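PDB 3IV0: SusD homolog from Bacteroides thetaiotaomicron VPI-5482, which probably binds glycans at the outer membrane as a SusD-family lipoprotein, although its specific ligand is not established. Local coordinates for residues A[373-378]-A[413-418]; A[213-218]-A[429-434]. One frame throughout, in Å; residues are numbered along the deposited sequence.

Interaction 1 of 2, residues A[373-378]-A[413-418]; sequences LYAEAL and DAIFWE
No ring of either segment takes part where Ile415 meets Ala375 and Glu376; the neighbouring rings Phe416 and Trp417 in helix 408-422 meet with the edge of Phe416 over the indole face, CE2 3.8 Å above the plane of Trp417 and over its centre. The contact itself is made by one forked aliphatic side chain. The CD1 end of Ile415 approaches the backbone of helix 367-381, coming to 3.5 Å from Ala375 O, and also packs against Ala375 CB at 3.8 Å. Its other branch, CG2, lies 3.9 Å from Glu376 CB, and both CD1 and CG2 reach Glu376 N, each 3.9 Å from it. A chi1 of -65° sets CG1 beside the backbone N and CG2 anti to it, and the extended chi2 of 161° then carries CD1 out to Ala375. The small side chain of Ala375 probably helps the backbones to come close, with Glu376 CA 6.2 Å from Ile415 CA. Such intimate helix-to-helix apposition is consistent with the tetratricopeptide-like helical scaffold of SusD proteins, to whose C-terminal family region both helices belong. Beyond its CB, Glu376 runs on fully extended, its chi1 of 174° directing CG anti to the backbone N, and delivers OE2 into a salt bridge with Arg435 of helix 429-436. On the far side of helix 367-381, Ala377 packs on Tyr228 and Val231.

Interaction 2 of 2, residues A[213-218]-A[429-434]; sequences NLWLVQ and YYYDLV
Helices 202-219 and 429-436 run past each other at 44° in the segments where Trp215 meets Tyr431 and Val434, with axes 10.6 Å apart at closest approach, and Gln218 and Val434 have the nearest CA atoms. That spacing is bridged chiefly by the long indole of Trp215. With CG anti to the carbonyl carbon (chi1 -85°), the ring extends across the gap and presents the far rim of its six-membered part. CH2 meets Val434 CG1 at 3.6 Å, while CZ2 reaches Tyr431 CD1 at 3.8 Å and also lies 3.7 Å from Tyr431 O. Tyr431 CB sits at the edge of the indole, in its plane, whereas the phenol ring beyond it is turned obliquely to the indole. Val434 is shared between two aromatics, since its second methyl, CG2, lies 3.3 Å above one face of Tyr430, toward the rim. One turn on from Trp215, Gln218 lays its CG 3.7 Å from Val434 O, a contact of van der Waals character. Helix 117-142 adds to the contact: Phe136 meets Trp215 edge-to-face, and Arg140 makes a cation-pi contact with Tyr431. Tyr431 OH is hydrogen-bonded to Ser47 OG, which satisfies the polar end of an otherwise buried ring. The contact joins helices about 210 residues apart, consistent with the mainly helical, tetratricopeptide-like fold of SusD proteins, with Trp215 spanning the gap between them.

Overall arrangement
Interactions 1 and 2 show how helices near and far in sequence are packed into one buried region. Their centres lie 12 Å apart, on the same side of the chain's centre, and the order along the chain is nested: helix 202-219 comes first, then 367-381, 408-422 and 429-436, so that interaction 1 falls within the long loop that interaction 2 closes. The two also touch directly. Leu373 CD2 packs on Leu214 CD1 at 3.6 Å, and Phe416 CZ on Leu433 CD2 at 3.7 Å, across the consecutive helices 408-422 and 429-436. Arg435, paired with both Glu376 and Asp432, adds a charged tie. Four helices thereby form one continuous packed region of the SusD fold.

Interaction 1 of 2, residues A[373-378]-A[413-418]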
ATOM      1  N   LEU A 373       5.399   1.952 -12.071  1.00 10.55           N
ATOM      2  CA  LEU A 373       6.572   1.204 -11.608  1.00 10.35           C
ATOM      3  C   LEU A 373       7.391   0.645 -12.764  1.00 10.15           C
ATOM      4  O   LEU A 373       8.616   0.652 -12.746  1.00 10.63           O
ATOM      5  CB  LEU A 373       6.162   0.065 -10.681  1.00 10.48           C
ATOM      6  CG  LEU A 373       5.490   0.424  -9.346  1.00 10.86           C
ATOM      7  CD1 LEU A 373       5.266  -0.870  -8.550  1.00 13.53           C
ATOM      8  CD2 LEU A 373       6.303   1.460  -8.562  1.00 13.06           C
ATOM      9  N   TYR A 374       6.698   0.114 -13.763  1.00 10.41           N
ATOM     10  CA  TYR A 374       7.309  -0.391 -14.990  1.00 10.06           C
ATOM     11  C   TYR A 374       8.068   0.751 -15.681  1.00  9.84           C
ATOM     12  O   TYR A 374       9.245   0.637 -15.988  1.00 11.12           O
ATOM     13  CB  TYR A 374       6.196  -0.986 -15.848  1.00  9.58           C
ATOM     14  CG  TYR A 374       6.552  -1.648 -17.130  1.00 10.70           C
ATOM     15  CD1 TYR A 374       7.850  -1.892 -17.512  1.00 12.80           C
ATOM     16  CD2 TYR A 374       5.541  -2.106 -17.948  1.00 11.79           C
ATOM     17  CE1 TYR A 374       8.124  -2.547 -18.716  1.00 13.74           C
ATOM     18  CE2 TYR A 374       5.815  -2.757 -19.127  1.00 12.41           C
ATOM     19  CZ  TYR A 374       7.098  -2.949 -19.517  1.00 14.27           C
ATOM     20  OH  TYR A 374       7.383  -3.557 -20.723  1.00 17.60           O
ATOM     21  N   ALA A 375       7.407   1.894 -15.834  1.00  9.84           N
ATOM     22  CA  ALA A 375       8.081   3.052 -16.407  1.00 11.34           C
ATOM     23  C   ALA A 375       9.299   3.451 -15.580  1.00 10.77           C
ATOM     24  O   ALA A 375      10.353   3.788 -16.140  1.00 10.89           O
ATOM     25  CB  ALA A 375       7.127   4.220 -16.510  1.00 10.79           C
ATOM     26  N   GLU A 376       9.173   3.499 -14.256  1.00  9.68           N
ATOM     27  CA  GLU A 376      10.263   3.889 -13.400  1.00 10.26           C
ATOM     28  C   GLU A 376      11.476   3.005 -13.620  1.00 10.39           C
ATOM     29  O   GLU A 376      12.608   3.495 -13.703  1.00 11.39           O
ATOM     30  CB  GLU A 376       9.799   3.776 -11.945  1.00 10.76           C
ATOM     31  CG  GLU A 376      10.873   4.019 -10.929  1.00 12.32           C
ATOM     32  CD  GLU A 376      10.392   3.900  -9.507  1.00 16.83           C
ATOM     33  OE1 GLU A 376       9.188   4.035  -9.281  1.00 16.58           O
ATOM     34  OE2 GLU A 376      11.257   3.690  -8.620  1.00 19.88           O
ATOM     35  N   ALA A 377      11.285   1.695 -13.680  1.00 11.04           N
ATOM     36  CA  ALA A 377      12.380   0.747 -13.846  1.00 10.76           C
ATOM     37  C   ALA A 377      13.028   0.930 -15.200  1.00 11.10           C
ATOM     38  O   ALA A 377      14.256   0.917 -15.317  1.00 11.99           O
ATOM     39  CB  ALA A 377      11.908  -0.727 -13.643  1.00 11.41           C
ATOM     40  N   LEU A 378      12.228   1.072 -16.231  1.00 11.63           N
ATOM     41  CA  LEU A 378      12.784   1.309 -17.578  1.00 13.03           C
ATOM     42  C   LEU A 378      13.603   2.575 -17.583  1.00 12.62           C
ATOM     43  O   LEU A 378      14.731   2.599 -18.128  1.00 14.88           O
ATOM     44  CB  LEU A 378      11.684   1.452 -18.603  1.00 15.95           C
ATOM     45  CG  LEU A 378      11.077   0.157 -19.075  1.00 17.16           C
ATOM     46  CD1 LEU A 378       9.835   0.479 -19.902  1.00 18.61           C
ATOM     47  CD2 LEU A 378      12.110  -0.637 -19.894  1.00 23.11           C
ATOM     48  N   ASP A 413      12.221  12.000 -12.860  1.00 14.09           N
ATOM     49  CA  ASP A 413      11.478  12.917 -12.020  1.00 14.00           C
ATOM     50  C   ASP A 413      10.013  12.910 -12.402  1.00 13.28           C
ATOM     51  O   ASP A 413       9.128  12.901 -11.544  1.00 12.46           O
ATOM     52  CB  ASP A 413      12.005  14.368 -12.115  1.00 14.81           C
ATOM     53  CG  ASP A 413      13.277  14.609 -11.345  1.00 21.64           C
ATOM     54  OD1 ASP A 413      13.779  13.701 -10.669  1.00 21.23           O
ATOM     55  OD2 ASP A 413      13.780  15.753 -11.457  1.00 25.01           O
ATOM     56  N   ALA A 414       9.701  12.966 -13.693  1.00 13.48           N
ATOM     57  CA  ALA A 414       8.306  12.998 -14.127  1.00 11.66           C
ATOM     58  C   ALA A 414       7.533  11.791 -13.603  1.00 10.77           C
ATOM     59  O   ALA A 414       6.374  11.906 -13.243  1.00 11.92           O
ATOM     60  CB  ALA A 414       8.201  13.072 -15.687  1.00 12.36           C
ATOM     61  N   ILE A 415       8.154  10.630 -13.652  1.00 10.24           N
ATOM     62  CA  ILE A 415       7.481   9.421 -13.208  1.00 10.03           C
ATOM     63  C   ILE A 415       7.272   9.452 -11.680  1.00 10.51           C
ATOM     64  O   ILE A 415       6.176   9.097 -11.214  1.00 10.71           O
ATOM     65  CB  ILE A 415       8.264   8.183 -13.645  1.00 11.89           C
ATOM     66  CG1 ILE A 415       8.286   8.053 -15.177  1.00 11.82           C
ATOM     67  CG2 ILE A 415       7.682   6.907 -12.982  1.00 11.46           C
ATOM     68  CD1 ILE A 415       9.394   7.130 -15.714  1.00 12.27           C
ATOM     69  N   PHE A 416       8.280   9.900 -10.921  1.00 10.81           N
ATOM     70  CA  PHE A 416       8.116  10.054  -9.469  1.00 11.14           C
ATOM     71  C   PHE A 416       6.950  10.990  -9.169  1.00 10.71           C
ATOM     72  O   PHE A 416       6.081  10.661  -8.377  1.00 11.03           O
ATOM     73  CB  PHE A 416       9.383  10.601  -8.827  1.00 12.57           C
ATOM     74  CG  PHE A 416       9.175  11.066  -7.436  1.00 13.49           C
ATOM     75  CD1 PHE A 416       9.112  10.164  -6.395  1.00 15.19           C
ATOM     76  CD2 PHE A 416       8.997  12.406  -7.159  1.00 13.01           C
ATOM     77  CE1 PHE A 416       8.853  10.612  -5.102  1.00 13.99           C
ATOM     78  CE2 PHE A 416       8.768  12.846  -5.871  1.00 15.05           C
ATOM     79  CZ  PHE A 416       8.698  11.936  -4.846  1.00 15.13           C
ATOM     80  N   TRP A 417       6.875  12.137  -9.823  1.00 11.33           N
ATOM     81  CA  TRP A 417       5.847  13.110  -9.488  1.00  9.61           C
ATOM     82  C   TRP A 417       4.500  12.625  -9.954  1.00 10.19           C
ATOM     83  O   TRP A 417       3.465  12.906  -9.316  1.00 10.67           O
ATOM     84  CB  TRP A 417       6.173  14.492 -10.075  1.00 12.21           C
ATOM     85  CG  TRP A 417       7.276  15.188  -9.346  1.00 12.10           C
ATOM     86  CD1 TRP A 417       8.511  15.452  -9.807  1.00 13.83           C
ATOM     87  CD2 TRP A 417       7.219  15.707  -8.011  1.00 11.23           C
ATOM     88  NE1 TRP A 417       9.241  16.097  -8.851  1.00 14.15           N
ATOM     89  CE2 TRP A 417       8.474  16.267  -7.735  1.00 14.13           C
ATOM     90  CE3 TRP A 417       6.236  15.742  -7.032  1.00 15.36           C
ATOM     91  CZ2 TRP A 417       8.770  16.872  -6.525  1.00 15.01           C
ATOM     92  CZ3 TRP A 417       6.538  16.347  -5.829  1.00 17.05           C
ATOM     93  CH2 TRP A 417       7.793  16.895  -5.590  1.00 17.19           C
ATOM     94  N   GLU A 418       4.479  11.874 -11.051  1.00 10.73           N
ATOM     95  CA  GLU A 418       3.234  11.308 -11.515  1.00 10.12           C
ATOM     96  C   GLU A 418       2.665  10.314 -10.496  1.00  9.41           C
ATOM     97  O   GLU A 418       1.456  10.237 -10.307  1.00 10.23           O
ATOM     98  CB  GLU A 418       3.337  10.672 -12.915  1.00 12.65           C
ATOM     99  CG  GLU A 418       2.000  10.405 -13.595  1.00 11.18           C
ATOM    100  CD  GLU A 418       1.227  11.654 -13.960  1.00 13.21           C
ATOM    101  OE1 GLU A 418       1.809  12.767 -13.934  1.00 16.07           O
ATOM    102  OE2 GLU A 418       0.041  11.487 -14.282  1.00 13.60           O
TER

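Interaction 2 of 2, residues A[213-218]-A[429-434]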
ATOM      1  N   ASN A 213      11.105  -5.865  -5.510  1.00  8.64           N
ATOM      2  CA  ASN A 213      12.317  -5.545  -6.275  1.00  8.95           C
ATOM      3  C   ASN A 213      12.739  -4.094  -6.074  1.00  8.43           C
ATOM      4  O   ASN A 213      13.921  -3.799  -5.937  1.00  9.10           O
ATOM      5  CB  ASN A 213      12.087  -5.812  -7.745  1.00  9.01           C
ATOM      6  CG  ASN A 213      12.379  -7.251  -8.124  1.00  9.49           C
ATOM      7  OD1 ASN A 213      13.541  -7.684  -8.123  1.00 10.59           O
ATOM      8  ND2 ASN A 213      11.333  -8.009  -8.435  1.00 10.63           N
ATOM      9  N   LEU A 214      11.796  -3.160  -6.080  1.00  9.14           N
ATOM     10  CA  LEU A 214      12.141  -1.744  -5.969  1.00  9.12           C
ATOM     11  C   LEU A 214      12.621  -1.370  -4.570  1.00  9.56           C
ATOM     12  O   LEU A 214      13.456  -0.465  -4.411  1.00 10.24           O
ATOM     13  CB  LEU A 214      10.984  -0.874  -6.450  1.00  8.43           C
ATOM     14  CG  LEU A 214      10.747  -1.011  -7.971  1.00  9.38           C
ATOM     15  CD1 LEU A 214       9.409  -0.400  -8.339  1.00 10.14           C
ATOM     16  CD2 LEU A 214      11.874  -0.314  -8.752  1.00 11.91           C
ATOM     17  N   TRP A 215      12.197  -2.098  -3.544  1.00  9.28           N
ATOM     18  CA  TRP A 215      12.744  -1.933  -2.210  1.00  9.67           C
ATOM     19  C   TRP A 215      14.164  -2.496  -2.184  1.00 10.18           C
ATOM     20  O   TRP A 215      15.057  -1.919  -1.552  1.00  9.98           O
ATOM     21  CB  TRP A 215      11.836  -2.537  -1.098  1.00  9.27           C
ATOM     22  CG  TRP A 215      10.820  -1.575  -0.701  1.00  8.46           C
ATOM     23  CD1 TRP A 215       9.745  -1.177  -1.428  1.00  8.71           C
ATOM     24  CD2 TRP A 215      10.794  -0.823   0.511  1.00  7.77           C
ATOM     25  NE1 TRP A 215       9.059  -0.189  -0.758  1.00  8.92           N
ATOM     26  CE2 TRP A 215       9.678   0.031   0.451  1.00  7.80           C
ATOM     27  CE3 TRP A 215      11.599  -0.794   1.652  1.00  9.32           C
ATOM     28  CZ2 TRP A 215       9.378   0.928   1.486  1.00  8.62           C
ATOM     29  CZ3 TRP A 215      11.293   0.071   2.675  1.00  9.27           C
ATOM     30  CH2 TRP A 215      10.203   0.918   2.587  1.00  9.81           C
ATOM     31  N   LEU A 216      14.401  -3.598  -2.868  1.00  9.26           N
ATOM     32  CA  LEU A 216      15.767  -4.175  -2.956  1.00  9.79           C
ATOM     33  C   LEU A 216      16.720  -3.243  -3.710  1.00 10.07           C
ATOM     34  O   LEU A 216      17.915  -3.194  -3.412  1.00 10.46           O
ATOM     35  CB  LEU A 216      15.717  -5.571  -3.597  1.00 10.09           C
ATOM     36  CG  LEU A 216      15.208  -6.640  -2.611  1.00 10.23           C
ATOM     37  CD1 LEU A 216      14.769  -7.903  -3.337  1.00 11.26           C
ATOM     38  CD2 LEU A 216      16.287  -7.008  -1.599  1.00 11.23           C
ATOM     39  N   VAL A 217      16.221  -2.463  -4.643  1.00  9.37           N
ATOM     40  CA  VAL A 217      17.049  -1.458  -5.324  1.00 10.78           C
ATOM     41  C   VAL A 217      17.676  -0.516  -4.308  1.00 10.36           C
ATOM     42  O   VAL A 217      18.847  -0.164  -4.428  1.00 12.44           O
ATOM     43  CB  VAL A 217      16.200  -0.638  -6.348  1.00 10.12           C
ATOM     44  CG1 VAL A 217      16.918   0.694  -6.719  1.00 12.13           C
ATOM     45  CG2 VAL A 217      15.938  -1.482  -7.579  1.00 10.55           C
ATOM     46  N   GLN A 218      16.921  -0.101  -3.292  1.00 10.09           N
ATOM     47  CA  GLN A 218      17.386   0.843  -2.300  1.00 10.58           C
ATOM     48  C   GLN A 218      18.302   0.188  -1.274  1.00 10.95           C
ATOM     49  O   GLN A 218      19.310   0.770  -0.863  1.00 11.37           O
ATOM     50  CB  GLN A 218      16.192   1.436  -1.548  1.00 11.75           C
ATOM     51  CG  GLN A 218      16.565   2.416  -0.440  1.00 12.39           C
ATOM     52  CD  GLN A 218      17.371   3.613  -0.917  1.00 16.10           C
ATOM     53  OE1 GLN A 218      17.149   4.174  -2.016  1.00 16.41           O
ATOM     54  NE2 GLN A 218      18.293   4.033  -0.072  1.00 16.79           N
ATOM     55  N   TYR A 429       2.858   7.226  -0.701  1.00 10.93           N
ATOM     56  CA  TYR A 429       3.706   8.391  -0.628  1.00 10.07           C
ATOM     57  C   TYR A 429       4.977   8.169   0.161  1.00  9.65           C
ATOM     58  O   TYR A 429       6.095   8.329  -0.356  1.00  9.72           O
ATOM     59  CB  TYR A 429       2.900   9.544  -0.040  1.00 10.43           C
ATOM     60  CG  TYR A 429       3.744  10.732   0.362  1.00 11.97           C
ATOM     61  CD1 TYR A 429       4.274  11.598  -0.595  1.00 14.54           C
ATOM     62  CD2 TYR A 429       3.966  10.999   1.701  1.00 12.18           C
ATOM     63  CE1 TYR A 429       5.064  12.709  -0.178  1.00 12.97           C
ATOM     64  CE2 TYR A 429       4.754  12.072   2.120  1.00 15.19           C
ATOM     65  CZ  TYR A 429       5.250  12.934   1.189  1.00 12.79           C
ATOM     66  OH  TYR A 429       6.025  13.994   1.684  1.00 14.75           O
ATOM     67  N   TYR A 430       4.825   7.813   1.435  1.00  9.11           N
ATOM     68  CA  TYR A 430       5.990   7.726   2.281  1.00  9.67           C
ATOM     69  C   TYR A 430       6.917   6.610   1.828  1.00  9.63           C
ATOM     70  O   TYR A 430       8.135   6.746   1.831  1.00  9.94           O
ATOM     71  CB  TYR A 430       5.592   7.545   3.752  1.00  9.44           C
ATOM     72  CG  TYR A 430       6.780   7.336   4.625  1.00  9.74           C
ATOM     73  CD1 TYR A 430       7.595   8.388   5.006  1.00 11.23           C
ATOM     74  CD2 TYR A 430       7.120   6.084   5.045  1.00  9.97           C
ATOM     75  CE1 TYR A 430       8.697   8.173   5.815  1.00 11.94           C
ATOM     76  CE2 TYR A 430       8.195   5.854   5.838  1.00 10.15           C
ATOM     77  CZ  TYR A 430       9.007   6.901   6.225  1.00  9.83           C
ATOM     78  OH  TYR A 430      10.108   6.716   7.031  1.00 10.22           O
ATOM     79  N   TYR A 431       6.308   5.489   1.472  1.00  9.28           N
ATOM     80  CA  TYR A 431       7.068   4.318   1.111  1.00  8.56           C
ATOM     81  C   TYR A 431       7.824   4.543  -0.205  1.00  9.17           C
ATOM     82  O   TYR A 431       8.984   4.122  -0.332  1.00  9.47           O
ATOM     83  CB  TYR A 431       6.106   3.143   1.039  1.00  9.31           C
ATOM     84  CG  TYR A 431       5.573   2.725   2.385  1.00  9.03           C
ATOM     85  CD1 TYR A 431       6.433   2.379   3.421  1.00  9.28           C
ATOM     86  CD2 TYR A 431       4.218   2.592   2.604  1.00  9.69           C
ATOM     87  CE1 TYR A 431       5.946   1.970   4.659  1.00  9.01           C
ATOM     88  CE2 TYR A 431       3.716   2.157   3.838  1.00  9.40           C
ATOM     89  CZ  TYR A 431       4.591   1.808   4.826  1.00  9.78           C
ATOM     90  OH  TYR A 431       4.131   1.304   6.049  1.00 11.16           O
ATOM     91  N   ASP A 432       7.224   5.276  -1.140  1.00  9.38           N
ATOM     92  CA  ASP A 432       7.936   5.662  -2.374  1.00  9.44           C
ATOM     93  C   ASP A 432       9.130   6.546  -2.032  1.00 10.32           C
ATOM     94  O   ASP A 432      10.201   6.417  -2.623  1.00 10.27           O
ATOM     95  CB  ASP A 432       6.991   6.397  -3.312  1.00 10.91           C
ATOM     96  CG  ASP A 432       6.069   5.473  -4.080  1.00 13.91           C
ATOM     97  OD1 ASP A 432       6.249   4.233  -4.067  1.00 13.63           O
ATOM     98  OD2 ASP A 432       5.244   6.030  -4.842  1.00 19.60           O
ATOM     99  N   LEU A 433       8.937   7.476  -1.102  1.00  9.59           N
ATOM    100  CA  LEU A 433      10.055   8.300  -0.709  1.00  8.95           C
ATOM    101  C   LEU A 433      11.178   7.490  -0.124  1.00  9.75           C
ATOM    102  O   LEU A 433      12.370   7.792  -0.360  1.00  9.53           O
ATOM    103  CB  LEU A 433       9.613   9.368   0.286  1.00 10.75           C
ATOM    104  CG  LEU A 433       8.728  10.492  -0.234  1.00 11.15           C
ATOM    105  CD1 LEU A 433       8.318  11.353   0.956  1.00 13.48           C
ATOM    106  CD2 LEU A 433       9.465  11.354  -1.241  1.00 13.28           C
ATOM    107  N   VAL A 434      10.866   6.497   0.705  1.00  9.81           N
ATOM    108  CA  VAL A 434      11.928   5.711   1.309  1.00 10.04           C
ATOM    109  C   VAL A 434      12.690   4.876   0.265  1.00 10.21           C
ATOM    110  O   VAL A 434      13.922   4.892   0.239  1.00 10.50           O
ATOM    111  CB  VAL A 434      11.380   4.804   2.436  1.00  9.67           C
ATOM    112  CG1 VAL A 434      12.413   3.776   2.911  1.00 10.42           C
ATOM    113  CG2 VAL A 434      10.863   5.663   3.616  1.00 12.00           C
TER